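Local coordinates for protein (2Z,6E)-hedycaryol synthase (Kitasatospora setae, PDB 4MC3) that catalyses the magnesium-dependent 1,11-cyclization of farnesyl diphosphate, with addition of water and loss of diphosphate, to the sesquiterpene alcohol (2Z,6E)-hedycaryol, at residues E103-L108 and F149-T154; K208-G213 and V293-N298; I241-E244 and S249-E252. One frame throughout, in Å; residues are numbered along the deposited sequence.

Contact 1 of 3, residues E103-L108 and F149-T154; sequences ELRGTL and FLQTYT
The guanidinium of Arg-105 meets the side-chain amide of Gln-151 at its edge: OE1 of Gln-151 lies close to the guanidinium plane, 2.7 Å from NH1 of Arg-105. The amide is turned steeply against it, the two planes standing 76° apart, and NH1 sits above the carbonyl plane of Gln-151, not on a lone pair. With an N-H...O angle of 139° the bond is short but bent. Gln-151 reaches this point because CG runs anti to its backbone N and the chain then folds at chi2, which brings OE1 within reach of the arginine. Beneath the polar pair the contact is aliphatic. CD1 of Leu-150 is the methyl that does the touching, 4.0 Å from CG of Arg-105 and 4.1 Å from CB of Leu-104. An alanine in place of Arg-105 would remove both the methylene resting on Leu-150 and the donor to Gln-151, and is likely to leave that amide free to turn. Arg-105 NH2 also makes a long, weak ion pair with Glu-147, one turn before Gln-151. Helix 136-160 carries Phe-149 to the bound nerolidol in the class I terpene cyclase pocket, where this ring is important for stabilizing the cation at C-11. The two helices run antiparallel at 164°, their local axes 10.7 Å apart. Helix 95-107 is in contact with both helix 136-160, through Leu-150, and helix 118-131, where Leu-104 and Thr-107 rest on Leu-123.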
ATOM      1  N   GLU A 103       2.853  19.354   6.782  1.00 26.31           N
ATOM      2  CA  GLU A 103       2.238  20.193   5.758  1.00 27.33           C
ATOM      3  C   GLU A 103       1.354  19.320   4.845  1.00 30.11           C
ATOM      4  O   GLU A 103       0.240  19.691   4.538  1.00 31.11           O
ATOM      5  CB  GLU A 103       3.296  20.861   4.896  1.00 32.89           C
ATOM      6  CG  GLU A 103       2.648  21.734   3.822  1.00 35.82           C
ATOM      7  CD  GLU A 103       3.642  22.427   2.944  1.00 46.44           C
ATOM      8  OE1 GLU A 103       4.502  21.743   2.348  1.00 52.09           O
ATOM      9  OE2 GLU A 103       3.551  23.663   2.851  1.00 62.81           O
ATOM     10  N   LEU A 104       1.838  18.139   4.483  1.00 26.51           N
ATOM     11  CA  LEU A 104       1.039  17.223   3.653  1.00 23.98           C
ATOM     12  C   LEU A 104      -0.218  16.746   4.407  1.00 24.79           C
ATOM     13  O   LEU A 104      -1.342  16.738   3.876  1.00 27.81           O
ATOM     14  CB  LEU A 104       1.904  16.064   3.195  1.00 22.36           C
ATOM     15  CG  LEU A 104       2.987  16.417   2.168  1.00 26.52           C
ATOM     16  CD1 LEU A 104       3.991  15.293   2.011  1.00 27.88           C
ATOM     17  CD2 LEU A 104       2.421  16.788   0.801  1.00 28.65           C
ATOM     18  N   ARG A 105      -0.037  16.324   5.648  1.00 26.52           N
ATOM     19  CA  ARG A 105      -1.117  15.829   6.470  1.00 27.37           C
ATOM     20  C   ARG A 105      -2.208  16.871   6.631  1.00 31.73           C
ATOM     21  O   ARG A 105      -3.429  16.558   6.601  1.00 36.04           O
ATOM     22  CB  ARG A 105      -0.595  15.419   7.849  1.00 27.35           C
ATOM     23  CG  ARG A 105       0.107  14.085   7.867  1.00 25.97           C
ATOM     24  CD  ARG A 105       0.635  13.794   9.262  1.00 29.27           C
ATOM     25  NE  ARG A 105      -0.509  13.507  10.101  1.00 30.31           N
ATOM     26  CZ  ARG A 105      -0.527  12.711  11.142  1.00 34.63           C
ATOM     27  NH1 ARG A 105       0.570  12.100  11.569  1.00 32.26           N
ATOM     28  NH2 ARG A 105      -1.682  12.539  11.766  1.00 40.73           N
ATOM     29  N   GLY A 106      -1.771  18.106   6.811  1.00 31.59           N
ATOM     30  CA  GLY A 106      -2.640  19.248   6.947  1.00 39.59           C
ATOM     31  C   GLY A 106      -3.568  19.404   5.765  1.00 40.26           C
ATOM     32  O   GLY A 106      -4.760  19.752   5.958  1.00 37.08           O
ATOM     33  N   THR A 107      -3.044  19.143   4.558  1.00 32.68           N
ATOM     34  CA  THR A 107      -3.843  19.308   3.333  1.00 29.76           C
ATOM     35  C   THR A 107      -5.079  18.428   3.349  1.00 34.03           C
ATOM     36  O   THR A 107      -6.105  18.769   2.729  1.00 37.23           O
ATOM     37  CB  THR A 107      -3.065  19.161   1.989  1.00 33.29           C
ATOM     38  OG1 THR A 107      -2.780  17.779   1.717  1.00 33.61           O
ATOM     39  CG2 THR A 107      -1.789  19.970   1.966  1.00 38.13           C
ATOM     40  N   LEU A 108      -5.017  17.324   4.062  1.00 30.11           N
ATOM     41  CA  LEU A 108      -6.125  16.343   4.107  1.00 28.60           C
ATOM     42  C   LEU A 108      -7.271  16.822   4.975  1.00 37.49           C
ATOM     43  O   LEU A 108      -8.338  16.210   4.994  1.00 36.57           O
ATOM     44  CB  LEU A 108      -5.661  14.990   4.576  1.00 32.00           C
ATOM     45  CG  LEU A 108      -4.474  14.506   3.758  1.00 31.63           C
ATOM     46  CD1 LEU A 108      -4.022  13.231   4.419  1.00 32.20           C
ATOM     47  CD2 LEU A 108      -4.966  14.326   2.303  1.00 33.44           C
ATOM     48  N   PHE A 149       0.679   6.106   6.671  1.00 16.80           N
ATOM     49  CA  PHE A 149       1.750   5.972   5.648  1.00 15.57           C
ATOM     50  C   PHE A 149       2.688   7.172   5.749  1.00 16.93           C
ATOM     51  O   PHE A 149       3.892   7.004   5.847  1.00 18.66           O
ATOM     52  CB  PHE A 149       1.097   5.836   4.261  1.00 14.08           C
ATOM     53  CG  PHE A 149       2.016   6.041   3.134  1.00 15.41           C
ATOM     54  CD1 PHE A 149       2.861   5.023   2.676  1.00 17.74           C
ATOM     55  CD2 PHE A 149       1.983   7.245   2.444  1.00 17.36           C
ATOM     56  CE1 PHE A 149       3.720   5.261   1.614  1.00 22.77           C
ATOM     57  CE2 PHE A 149       2.810   7.475   1.422  1.00 21.89           C
ATOM     58  CZ  PHE A 149       3.696   6.525   1.002  1.00 24.27           C
ATOM     59  N   LEU A 150       2.155   8.396   5.747  1.00 16.67           N
ATOM     60  CA  LEU A 150       3.001   9.604   5.743  1.00 17.39           C
ATOM     61  C   LEU A 150       3.839   9.667   7.051  1.00 18.95           C
ATOM     62  O   LEU A 150       5.016   9.966   7.020  1.00 20.66           O
ATOM     63  CB  LEU A 150       2.138  10.844   5.626  1.00 19.30           C
ATOM     64  CG  LEU A 150       1.514  11.073   4.238  1.00 19.52           C
ATOM     65  CD1 LEU A 150       0.645  12.302   4.331  1.00 21.56           C
ATOM     66  CD2 LEU A 150       2.530  11.199   3.167  1.00 22.36           C
ATOM     67  N   GLN A 151       3.212   9.313   8.147  1.00 17.77           N
ATOM     68  CA  GLN A 151       3.850   9.383   9.463  1.00 18.94           C
ATOM     69  C   GLN A 151       5.019   8.451   9.582  1.00 20.95           C
ATOM     70  O   GLN A 151       5.973   8.736  10.346  1.00 21.68           O
ATOM     71  CB  GLN A 151       2.864   9.147  10.572  1.00 21.45           C
ATOM     72  CG  GLN A 151       3.393   9.517  11.979  1.00 25.96           C
ATOM     73  CD  GLN A 151       3.690  11.016  12.167  1.00 30.70           C
ATOM     74  OE1 GLN A 151       3.284  11.900  11.355  1.00 28.06           O
ATOM     75  NE2 GLN A 151       4.444  11.322  13.218  1.00 39.70           N
ATOM     76  N   THR A 152       5.038   7.357   8.819  1.00 19.52           N
ATOM     77  CA  THR A 152       6.186   6.430   8.871  1.00 19.75           C
ATOM     78  C   THR A 152       7.482   7.077   8.485  1.00 21.89           C
ATOM     79  O   THR A 152       8.545   6.658   9.021  1.00 26.56           O
ATOM     80  CB  THR A 152       5.956   5.135   8.071  1.00 20.93           C
ATOM     81  OG1 THR A 152       5.894   5.380   6.660  1.00 21.05           O
ATOM     82  CG2 THR A 152       4.768   4.428   8.624  1.00 22.46           C
ATOM     83  N   TYR A 153       7.455   8.108   7.644  1.00 21.72           N
ATOM     84  CA  TYR A 153       8.655   8.882   7.319  1.00 26.16           C
ATOM     85  C   TYR A 153       9.237   9.541   8.569  1.00 26.28           C
ATOM     86  O   TYR A 153      10.480   9.457   8.795  1.00 28.17           O
ATOM     87  CB  TYR A 153       8.376   9.900   6.244  1.00 26.19           C
ATOM     88  CG  TYR A 153       8.148   9.330   4.856  1.00 26.69           C
ATOM     89  CD1 TYR A 153       9.224   8.995   4.039  1.00 29.87           C
ATOM     90  CD2 TYR A 153       6.852   9.195   4.329  1.00 27.43           C
ATOM     91  CE1 TYR A 153       9.024   8.500   2.757  1.00 29.32           C
ATOM     92  CE2 TYR A 153       6.641   8.654   3.050  1.00 28.97           C
ATOM     93  CZ  TYR A 153       7.728   8.325   2.266  1.00 30.09           C
ATOM     94  OH  TYR A 153       7.583   7.809   0.974  1.00 32.95           O
ATOM     95  N   THR A 154       8.369  10.098   9.410  1.00 23.90           N
ATOM     96  CA  THR A 154       8.803  10.731  10.641  1.00 23.86           C
ATOM     97  C   THR A 154       9.218   9.687  11.681  1.00 27.95           C
ATOM     98  O   THR A 154      10.246   9.838  12.299  1.00 26.77           O
ATOM     99  CB  THR A 154       7.651  11.553  11.212  1.00 25.04           C
ATOM    100  OG1 THR A 154       7.330  12.600  10.279  1.00 28.88           O
ATOM    101  CG2 THR A 154       7.976  12.067  12.548  1.00 28.87           C
TER

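Contact 2 of 3, residues K208-G213 and V293-N298; sequences KLRRAG and VDYAAN
Leu-209 and Ala-296 make the apolar half of this buried contact, the CD2 methyl of the leucine coming to 3.6 Å from the CB of the alanine. CD2 also approaches Ala-296 CA, so one leucine branch lies against the small residue at the level where the two backbones are nearest. Beside it, Arg-210 and Tyr-295 supply a polar half. NH2 of Arg-210 points almost straight at the phenol oxygen, but at 3.3 Å from Tyr-295 OH this is a weak hydrogen bond. Water 1 closes the pair more firmly: it accepts from NE of Arg-210 at 2.7 Å and donates to OH of Tyr-295 at 2.8 Å. Both the water and the phenol oxygen lie at the guanidinium edge, in its plane, while the ring plane is turned 61° from it. Helices 204-225 and 286-309 belong to the all-helical alpha domain of class I terpene cyclases, and the first of them carries the start of the NXXXSXXXE motif, Asn-221 to Ser-225, near its C-terminal end. Arg-210 reaches Tyr-295 and the water through a chain extended as far as chi2 and bent at chi3 (-61°). Its stronger anchor is the backbone O of Arg-201, to which NH2 also donates. Further out, Trp-185 of helix 181-188 and the loop residue Leu-196 pack against Tyr-295, and helix 250-282 covers the apolar half, with Val-268 on Leu-209 and Leu-275 on Ala-296.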
ATOM      1  N   LYS A 208      -7.346  -8.690   9.774  1.00 24.68           N
ATOM      2  CA  LYS A 208      -6.335  -9.723   9.775  1.00 24.36           C
ATOM      3  C   LYS A 208      -5.817  -9.915   8.378  1.00 21.92           C
ATOM      4  O   LYS A 208      -4.592 -10.104   8.147  1.00 22.35           O
ATOM      5  CB  LYS A 208      -6.939 -11.009  10.332  1.00 27.30           C
ATOM      6  CG  LYS A 208      -6.031 -12.246  10.385  1.00 31.42           C
ATOM      7  CD  LYS A 208      -6.809 -13.377  11.062  1.00 32.68           C
ATOM      8  CE  LYS A 208      -6.075 -14.702  10.984  1.00 36.46           C
ATOM      9  NZ  LYS A 208      -6.735 -15.780  11.784  1.00 38.19           N
ATOM     10  N   LEU A 209      -6.742  -9.941   7.420  1.00 22.94           N
ATOM     11  CA  LEU A 209      -6.371 -10.074   5.997  1.00 22.52           C
ATOM     12  C   LEU A 209      -5.521  -8.896   5.521  1.00 18.79           C
ATOM     13  O   LEU A 209      -4.511  -9.107   4.810  1.00 22.11           O
ATOM     14  CB  LEU A 209      -7.672 -10.148   5.149  1.00 24.66           C
ATOM     15  CG  LEU A 209      -7.499 -10.222   3.623  1.00 25.36           C
ATOM     16  CD1 LEU A 209      -6.710 -11.431   3.192  1.00 26.30           C
ATOM     17  CD2 LEU A 209      -8.873 -10.203   2.962  1.00 29.39           C
ATOM     18  N   ARG A 210      -5.966  -7.697   5.855  1.00 20.28           N
ATOM     19  CA  ARG A 210      -5.289  -6.464   5.426  1.00 19.55           C
ATOM     20  C   ARG A 210      -3.844  -6.465   5.990  1.00 18.40           C
ATOM     21  O   ARG A 210      -2.894  -6.200   5.265  1.00 19.10           O
ATOM     22  CB  ARG A 210      -6.062  -5.237   5.932  1.00 20.56           C
ATOM     23  CG  ARG A 210      -5.470  -3.863   5.647  1.00 21.70           C
ATOM     24  CD  ARG A 210      -6.270  -2.691   6.206  1.00 23.46           C
ATOM     25  NE  ARG A 210      -7.591  -2.696   5.604  1.00 22.73           N
ATOM     26  CZ  ARG A 210      -8.762  -2.988   6.219  1.00 25.22           C
ATOM     27  NH1 ARG A 210      -8.853  -3.199   7.502  1.00 27.24           N
ATOM     28  NH2 ARG A 210      -9.870  -3.023   5.482  1.00 25.16           N
ATOM     29  N   ARG A 211      -3.677  -6.751   7.267  1.00 18.75           N
ATOM     30  CA  ARG A 211      -2.353  -6.765   7.872  1.00 18.21           C
ATOM     31  C   ARG A 211      -1.468  -7.827   7.279  1.00 18.01           C
ATOM     32  O   ARG A 211      -0.307  -7.551   6.886  1.00 18.77           O
ATOM     33  CB  ARG A 211      -2.441  -6.925   9.403  1.00 21.38           C
ATOM     34  CG  ARG A 211      -1.048  -7.132  10.022  1.00 22.39           C
ATOM     35  CD  ARG A 211      -1.133  -7.235  11.539  1.00 27.73           C
ATOM     36  NE  ARG A 211       0.154  -7.682  12.052  1.00 28.95           N
ATOM     37  CZ  ARG A 211       1.063  -6.950  12.689  1.00 29.86           C
ATOM     38  NH1 ARG A 211       0.878  -5.678  12.958  1.00 32.46           N
ATOM     39  NH2 ARG A 211       2.171  -7.559  13.091  1.00 32.72           N
ATOM     40  N   ALA A 212      -1.962  -9.057   7.161  1.00 19.52           N
ATOM     41  CA  ALA A 212      -1.146 -10.127   6.640  1.00 20.93           C
ATOM     42  C   ALA A 212      -0.791  -9.942   5.200  1.00 18.99           C
ATOM     43  O   ALA A 212       0.352 -10.235   4.773  1.00 19.76           O
ATOM     44  CB  ALA A 212      -1.826 -11.468   6.857  1.00 23.12           C
ATOM     45  N   GLY A 213      -1.744  -9.471   4.386  1.00 19.16           N
ATOM     46  CA  GLY A 213      -1.454  -9.231   3.003  1.00 20.39           C
ATOM     47  C   GLY A 213      -0.412  -8.136   2.849  1.00 18.50           C
ATOM     48  O   GLY A 213       0.535  -8.241   2.034  1.00 19.77           O
ATOM     49  N   VAL A 293     -16.395  -9.993  -0.889  1.00 24.71           N
ATOM     50  CA  VAL A 293     -15.614 -11.126  -1.419  1.00 23.86           C
ATOM     51  C   VAL A 293     -14.649 -10.707  -2.547  1.00 23.64           C
ATOM     52  O   VAL A 293     -13.497 -11.196  -2.618  1.00 23.76           O
ATOM     53  CB  VAL A 293     -16.570 -12.237  -1.898  1.00 30.50           C
ATOM     54  CG1 VAL A 293     -15.818 -13.329  -2.663  1.00 33.09           C
ATOM     55  CG2 VAL A 293     -17.280 -12.798  -0.694  1.00 34.01           C
ATOM     56  N   ASP A 294     -15.100  -9.808  -3.408  1.00 21.74           N
ATOM     57  CA  ASP A 294     -14.297  -9.312  -4.523  1.00 24.42           C
ATOM     58  C   ASP A 294     -13.112  -8.490  -3.948  1.00 23.65           C
ATOM     59  O   ASP A 294     -11.979  -8.589  -4.453  1.00 23.23           O
ATOM     60  CB  ASP A 294     -15.170  -8.472  -5.465  1.00 26.62           C
ATOM     61  CG  ASP A 294     -14.667  -8.400  -6.908  1.00 34.61           C
ATOM     62  OD1 ASP A 294     -15.519  -8.261  -7.821  1.00 38.38           O
ATOM     63  OD2 ASP A 294     -13.463  -8.428  -7.183  1.00 34.49           O
ATOM     64  N   TYR A 295     -13.389  -7.630  -2.971  1.00 21.26           N
ATOM     65  CA  TYR A 295     -12.306  -6.863  -2.329  1.00 21.63           C
ATOM     66  C   TYR A 295     -11.247  -7.792  -1.760  1.00 20.38           C
ATOM     67  O   TYR A 295     -10.061  -7.593  -1.975  1.00 21.60           O
ATOM     68  CB  TYR A 295     -12.900  -6.015  -1.228  1.00 20.89           C
ATOM     69  CG  TYR A 295     -11.991  -5.191  -0.375  1.00 19.82           C
ATOM     70  CD1 TYR A 295     -11.715  -3.889  -0.709  1.00 20.50           C
ATOM     71  CD2 TYR A 295     -11.457  -5.679   0.787  1.00 20.54           C
ATOM     72  CE1 TYR A 295     -10.964  -3.085   0.134  1.00 21.16           C
ATOM     73  CE2 TYR A 295     -10.645  -4.919   1.611  1.00 23.06           C
ATOM     74  CZ  TYR A 295     -10.402  -3.609   1.265  1.00 20.42           C
ATOM     75  OH  TYR A 295      -9.684  -2.854   2.157  1.00 21.17           O
ATOM     76  N   ALA A 296     -11.650  -8.831  -1.039  1.00 19.65           N
ATOM     77  CA  ALA A 296     -10.693  -9.769  -0.449  1.00 21.33           C
ATOM     78  C   ALA A 296      -9.927 -10.591  -1.499  1.00 21.66           C
ATOM     79  O   ALA A 296      -8.722 -10.863  -1.358  1.00 22.95           O
ATOM     80  CB  ALA A 296     -11.418 -10.715   0.488  1.00 24.07           C
ATOM     81  N   ALA A 297     -10.576 -10.950  -2.598  1.00 22.28           N
ATOM     82  CA  ALA A 297      -9.856 -11.577  -3.713  1.00 24.45           C
ATOM     83  C   ALA A 297      -8.820 -10.689  -4.332  1.00 22.01           C
ATOM     84  O   ALA A 297      -7.763 -11.159  -4.804  1.00 22.50           O
ATOM     85  CB  ALA A 297     -10.826 -12.081  -4.803  1.00 25.47           C
ATOM     86  N   ASN A 298      -9.076  -9.381  -4.333  1.00 21.15           N
ATOM     87  CA  ASN A 298      -8.096  -8.429  -4.859  1.00 19.97           C
ATOM     88  C   ASN A 298      -6.879  -8.307  -3.929  1.00 19.59           C
ATOM     89  O   ASN A 298      -5.733  -8.182  -4.379  1.00 19.25           O
ATOM     90  CB  ASN A 298      -8.744  -7.034  -5.058  1.00 20.17           C
ATOM     91  CG  ASN A 298      -7.847  -6.114  -5.791  1.00 21.79           C
ATOM     92  OD1 ASN A 298      -7.270  -5.143  -5.210  1.00 22.07           O
ATOM     93  ND2 ASN A 298      -7.658  -6.412  -7.026  1.00 21.34           N
TER
HETATM   94  O   HOH W   1      -7.353  -1.592   3.134  1.00 22.40           O

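Contact 3 of 3, residues I241-E244 and S249-E252; sequences IIRE and SLQE
Arg-243 reaches from helix 238-246 to Leu-250, at the beginning of the next helix, with the aliphatic part of its side chain. Its CB points toward 249-252, and CG, anti to the backbone N (chi1 -168°), extends the chain outward until it lies 4.3 Å from the carbonyl O of Ser-249, a loose approach with no bond in it. CD makes the main touch: it stands 4.1 Å from Leu-250 CA and equally far from the CD1 methyl of that leucine, so the methylene rests partly on backbone and partly on side chain. The chain bends at chi3 (56°), and beyond the bend the guanidinium lies alongside its own helix, next to the neighbouring Glu-244. There NH1 of Arg-243 forms a salt bridge with OE2 of Glu-244 at 3.4 Å, while Leu-250 CD1 stays oblique to the guanidinium. The charged end is thus engaged within 241-244, and what joins the two segments is van der Waals contact alone. Leu-250, itself exposed, also touches Phe-4, the first modelled residue, and Arg-243 packs on Ala-253 one turn further along helix 250-282.

The start of that helix is fixed by Ser-249 and Glu-252. Backbone N of Glu-252 donates to OG of Ser-249 at 3.1 Å. In return, backbone N of Ser-249 donates to OE1 of Glu-252 at 2.8 Å, nearly straight at 171° and onto the anti lone pair of that carboxylate oxygen. The carboxylate would also be expected to interact favourably with the positive end of the helix dipole. These reciprocal bonds define a capping box with Ser-249 as N-cap, just after the short linker between two consecutive helices at the surface of the terpene cyclase domain.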
ATOM      1  N   ILE A 241      17.151  -6.260  10.408  1.00 26.36           N
ATOM      2  CA  ILE A 241      16.756  -6.235  11.799  1.00 25.31           C
ATOM      3  C   ILE A 241      17.065  -7.577  12.471  1.00 25.76           C
ATOM      4  O   ILE A 241      17.584  -7.612  13.599  1.00 29.25           O
ATOM      5  CB  ILE A 241      15.286  -5.838  11.944  1.00 25.31           C
ATOM      6  CG1 ILE A 241      15.129  -4.331  11.630  1.00 26.63           C
ATOM      7  CG2 ILE A 241      14.766  -6.156  13.324  1.00 29.51           C
ATOM      8  CD1 ILE A 241      13.695  -3.881  11.369  1.00 26.22           C
ATOM      9  N   ILE A 242      16.722  -8.664  11.807  1.00 24.54           N
ATOM     10  CA  ILE A 242      16.996 -10.024  12.329  1.00 25.55           C
ATOM     11  C   ILE A 242      18.508 -10.279  12.378  1.00 29.04           C
ATOM     12  O   ILE A 242      19.035 -10.710  13.416  1.00 32.35           O
ATOM     13  CB  ILE A 242      16.256 -11.109  11.524  1.00 26.41           C
ATOM     14  CG1 ILE A 242      14.726 -10.941  11.730  1.00 26.38           C
ATOM     15  CG2 ILE A 242      16.735 -12.519  11.898  1.00 28.09           C
ATOM     16  CD1 ILE A 242      13.886 -11.770  10.784  1.00 31.15           C
ATOM     17  N   ARG A 243      19.203 -10.007  11.268  1.00 28.56           N
ATOM     18  CA  ARG A 243      20.646 -10.196  11.199  1.00 31.96           C
ATOM     19  C   ARG A 243      21.377  -9.452  12.319  1.00 32.86           C
ATOM     20  O   ARG A 243      22.247 -10.033  12.982  1.00 34.55           O
ATOM     21  CB  ARG A 243      21.174  -9.737   9.824  1.00 34.53           C
ATOM     22  CG  ARG A 243      22.616 -10.137   9.514  1.00 45.46           C
ATOM     23  CD  ARG A 243      23.048  -9.566   8.178  1.00 53.08           C
ATOM     24  NE  ARG A 243      22.897  -8.108   8.098  1.00 67.93           N
ATOM     25  CZ  ARG A 243      23.715  -7.217   8.660  1.00 76.85           C
ATOM     26  NH1 ARG A 243      24.771  -7.612   9.368  1.00 81.20           N
ATOM     27  NH2 ARG A 243      23.472  -5.915   8.514  1.00 67.86           N
ATOM     28  N   GLU A 244      21.040  -8.194  12.544  1.00 29.61           N
ATOM     29  CA  GLU A 244      21.761  -7.368  13.512  1.00 36.23           C
ATOM     30  C   GLU A 244      21.420  -7.727  14.956  1.00 39.73           C
ATOM     31  O   GLU A 244      22.243  -7.575  15.858  1.00 39.81           O
ATOM     32  CB  GLU A 244      21.501  -5.870  13.278  1.00 40.62           C
ATOM     33  CG  GLU A 244      21.947  -5.335  11.918  1.00 41.14           C
ATOM     34  CD  GLU A 244      23.365  -4.805  11.879  1.00 64.75           C
ATOM     35  OE1 GLU A 244      23.528  -3.587  11.637  1.00 89.97           O
ATOM     36  OE2 GLU A 244      24.309  -5.601  12.071  1.00 74.65           O
ATOM     37  N   SER A 249      24.104 -14.982   9.790  1.00 41.52           N
ATOM     38  CA  SER A 249      24.510 -14.656   8.417  1.00 46.05           C
ATOM     39  C   SER A 249      23.361 -14.052   7.649  1.00 42.02           C
ATOM     40  O   SER A 249      22.202 -14.162   8.076  1.00 45.91           O
ATOM     41  CB  SER A 249      24.997 -15.892   7.669  1.00 49.81           C
ATOM     42  OG  SER A 249      23.929 -16.709   7.217  1.00 48.24           O
ATOM     43  N   LEU A 250      23.681 -13.418   6.516  1.00 43.15           N
ATOM     44  CA  LEU A 250      22.663 -12.760   5.682  1.00 41.64           C
ATOM     45  C   LEU A 250      21.651 -13.764   5.137  1.00 41.56           C
ATOM     46  O   LEU A 250      20.435 -13.516   5.145  1.00 43.27           O
ATOM     47  CB  LEU A 250      23.325 -12.005   4.523  1.00 47.66           C
ATOM     48  CG  LEU A 250      22.430 -11.155   3.620  1.00 53.06           C
ATOM     49  CD1 LEU A 250      21.487 -10.260   4.415  1.00 47.40           C
ATOM     50  CD2 LEU A 250      23.272 -10.305   2.679  1.00 60.55           C
ATOM     51  N   GLN A 251      22.158 -14.900   4.657  1.00 43.11           N
ATOM     52  CA  GLN A 251      21.306 -15.993   4.226  1.00 43.12           C
ATOM     53  C   GLN A 251      20.411 -16.537   5.334  1.00 43.51           C
ATOM     54  O   GLN A 251      19.246 -16.858   5.088  1.00 39.40           O
ATOM     55  CB  GLN A 251      22.141 -17.150   3.682  1.00 51.81           C
ATOM     56  CG  GLN A 251      21.290 -18.234   3.045  1.00 47.71           C
ATOM     57  CD  GLN A 251      20.716 -17.785   1.723  1.00 53.20           C
ATOM     58  OE1 GLN A 251      21.461 -17.498   0.791  1.00 56.58           O
ATOM     59  NE2 GLN A 251      19.385 -17.690   1.636  1.00 53.46           N
ATOM     60  N   GLU A 252      20.956 -16.665   6.536  1.00 40.32           N
ATOM     61  CA  GLU A 252      20.190 -17.130   7.665  1.00 38.76           C
ATOM     62  C   GLU A 252      19.068 -16.130   7.994  1.00 36.09           C
ATOM     63  O   GLU A 252      17.974 -16.530   8.313  1.00 34.86           O
ATOM     64  CB  GLU A 252      21.072 -17.354   8.880  1.00 41.51           C
ATOM     65  CG  GLU A 252      21.918 -18.626   8.751  1.00 46.76           C
ATOM     66  CD  GLU A 252      23.020 -18.743   9.798  1.00 50.45           C
ATOM     67  OE1 GLU A 252      23.617 -17.704  10.198  1.00 52.01           O
ATOM     68  OE2 GLU A 252      23.294 -19.894  10.212  1.00 58.49           O
TER

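How the contacts relate
Contact 2 is buried, contact 1 partly so, and contact 3 lies at the surface, about 26 Å from the centre of the chain. Contacts 1 and 2 sit on opposite sides of that centre, their own centres 25 Å apart, and each pairs helices distant in sequence through an arginine beside a leucine contact; in contact 2 a water also bridges the polar pair. Contact 3 joins helices adjacent in the chain, and its arginine offers methylenes across the interface while its charge stays within its own segment. Contacts 2 and 3 use different helices, but 250-282, which begins at contact 3, also packs against both segments of contact 2.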